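Local coordinates for protein DNA polymerase (PDB 5MDN) that probably catalyses template-directed DNA synthesis, extending a DNA strand from deoxyribonucleoside triphosphates with release of diphosphate, as a family B polymerase, at residues Pro426-Lys431 against Glu532-Phe537. Residues are numbered along the deposited sequence; the frame is centred on the assembly and turned at random.
Sequences PNIMMK and ESVTAF
Ile428 reaches across to Val534 and Phe537 with both of its branches, an instance of how one beta-branched residue can serve two neighbours where no hydrogen bond links the two segments. With CG1 beside the backbone N (chi1 -86°), CG2 falls anti to that N and lies 4.1 Å from Val534 CG1 and 3.9 Å from Phe537 CB. The other branch extends through CG1 to CD1, which rests 3.8 Å from Phe537 CB, close over the backbone of that turn. Phe537 thus offers mainly the root of its side chain, while its ring leads away to stack with Tyr432. One residue on, Met429 lays CG 3.7 Å from Val534 CG2; the extended chi2 (-176°) carries SD on past the same methyl. Val534 therefore divides its two methyls between Ile428 and Met429. Were Ile428 cut back to an alanine, Val534 CG1 would probably lose its methyl neighbour and a gap would be likely to open beside Phe537 CB. Leu473 and Leu518 also touch Met429. The axes of segments 426-431 and 532-537 approach to 9.8 Å at 112°. This steep, apolar packing joins two palm helices of a family B polymerase, 528-551 and 424-431, the latter entered from strand 416-420 through motif A.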
loop_
_atom_site.group_PDB
_atom_site.type_symbol
_atom_site.label_atom_id
_atom_site.label_comp_id
_atom_site.label_asym_id
_atom_site.label_seq_id
_atom_site.Cartn_x
_atom_site.Cartn_y
_atom_site.Cartn_z
ATOM N N PRO A 426 17.426 -9.270 -8.505
ATOM C CA PRO A 426 17.863 -10.449 -7.736
ATOM C C PRO A 426 18.967 -11.227 -8.428
ATOM O O PRO A 426 19.921 -11.661 -7.769
ATOM C CB PRO A 426 16.576 -11.275 -7.600
ATOM C CG PRO A 426 15.485 -10.278 -7.693
ATOM C CD PRO A 426 15.962 -9.264 -8.690
ATOM N N ASN A 427 18.856 -11.421 -9.747
ATOM C CA ASN A 427 19.907 -12.096 -10.504
ATOM C C ASN A 427 21.257 -11.416 -10.308
ATOM O O ASN A 427 22.258 -12.075 -10.006
ATOM C CB ASN A 427 19.543 -12.127 -11.990
ATOM C CG ASN A 427 19.110 -13.499 -12.457
ATOM O OD1 ASN A 427 18.300 -14.164 -11.808
ATOM N ND2 ASN A 427 19.655 -13.938 -13.586
ATOM N N ILE A 428 21.304 -10.096 -10.500
ATOM C CA ILE A 428 22.549 -9.348 -10.331
ATOM C C ILE A 428 23.113 -9.554 -8.929
ATOM O O ILE A 428 24.309 -9.817 -8.750
ATOM C CB ILE A 428 22.315 -7.858 -10.636
ATOM C CG1 ILE A 428 22.473 -7.599 -12.133
ATOM C CG2 ILE A 428 23.281 -6.983 -9.850
ATOM C CD1 ILE A 428 21.950 -6.260 -12.568
ATOM N N MET A 429 22.258 -9.438 -7.909
ATOM C CA MET A 429 22.736 -9.511 -6.532
ATOM C C MET A 429 23.139 -10.928 -6.141
ATOM O O MET A 429 24.044 -11.105 -5.317
ATOM C CB MET A 429 21.668 -8.967 -5.585
ATOM C CG MET A 429 21.490 -7.459 -5.687
ATOM S SD MET A 429 20.326 -6.781 -4.492
ATOM C CE MET A 429 18.770 -7.363 -5.158
ATOM N N MET A 430 22.481 -11.946 -6.699
ATOM C CA MET A 430 22.884 -13.321 -6.418
ATOM C C MET A 430 24.138 -13.705 -7.197
ATOM O O MET A 430 25.089 -14.247 -6.627
ATOM C CB MET A 430 21.745 -14.295 -6.731
ATOM C CG MET A 430 20.594 -14.257 -5.739
ATOM S SD MET A 430 19.210 -15.320 -6.201
ATOM C CE MET A 430 18.722 -14.610 -7.770
ATOM N N LYS A 431 24.150 -13.432 -8.505
ATOM C CA LYS A 431 25.248 -13.887 -9.355
ATOM C C LYS A 431 26.557 -13.173 -9.034
ATOM O O LYS A 431 27.636 -13.742 -9.233
ATOM C CB LYS A 431 24.868 -13.684 -10.823
ATOM C CG LYS A 431 25.896 -14.150 -11.835
ATOM C CD LYS A 431 25.398 -13.890 -13.251
ATOM C CE LYS A 431 26.454 -14.220 -14.294
ATOM N NZ LYS A 431 26.835 -15.659 -14.270
ATOM N N GLU A 532 24.579 1.370 -5.711
ATOM C CA GLU A 532 25.285 1.883 -6.881
ATOM C C GLU A 532 25.903 0.761 -7.707
ATOM O O GLU A 532 25.980 0.864 -8.937
ATOM C CB GLU A 532 26.356 2.884 -6.444
ATOM C CG GLU A 532 25.789 4.186 -5.894
ATOM C CD GLU A 532 26.867 5.158 -5.454
ATOM O OE1 GLU A 532 28.045 4.748 -5.381
ATOM O OE2 GLU A 532 26.534 6.330 -5.184
ATOM N N SER A 533 26.355 -0.312 -7.055
ATOM C CA SER A 533 26.893 -1.449 -7.797
ATOM C C SER A 533 25.790 -2.205 -8.529
ATOM O O SER A 533 26.005 -2.698 -9.642
ATOM C CB SER A 533 27.651 -2.382 -6.855
ATOM O OG SER A 533 28.744 -1.713 -6.251
ATOM N N VAL A 534 24.608 -2.317 -7.918
ATOM C CA VAL A 534 23.499 -3.003 -8.574
ATOM C C VAL A 534 23.055 -2.239 -9.816
ATOM O O VAL A 534 22.775 -2.839 -10.861
ATOM C CB VAL A 534 22.337 -3.210 -7.585
ATOM C CG1 VAL A 534 21.143 -3.834 -8.290
ATOM C CG2 VAL A 534 22.775 -4.090 -6.427
ATOM N N THR A 535 22.981 -0.907 -9.725
ATOM C CA THR A 535 22.599 -0.104 -10.884
ATOM C C THR A 535 23.618 -0.233 -12.009
ATOM O O THR A 535 23.246 -0.369 -13.181
ATOM C CB THR A 535 22.440 1.364 -10.487
ATOM O OG1 THR A 535 23.716 1.903 -10.122
ATOM C CG2 THR A 535 21.487 1.501 -9.315
ATOM N N ALA A 536 24.910 -0.184 -11.671
ATOM C CA ALA A 536 25.944 -0.204 -12.700
ATOM C C ALA A 536 25.954 -1.531 -13.445
ATOM O O ALA A 536 26.092 -1.558 -14.674
ATOM C CB ALA A 536 27.312 0.075 -12.080
ATOM N N PHE A 537 25.815 -2.644 -12.720
ATOM C CA PHE A 537 25.593 -3.925 -13.384
ATOM C C PHE A 537 24.314 -3.893 -14.210
ATOM O O PHE A 537 24.282 -4.403 -15.334
ATOM C CB PHE A 537 25.537 -5.057 -12.358
ATOM C CG PHE A 537 26.883 -5.620 -11.993
ATOM C CD1 PHE A 537 27.587 -6.407 -12.892
ATOM C CD2 PHE A 537 27.436 -5.382 -10.744
ATOM C CE1 PHE A 537 28.821 -6.935 -12.557
ATOM C CE2 PHE A 537 28.670 -5.907 -10.404
ATOM C CZ PHE A 537 29.363 -6.685 -11.311
#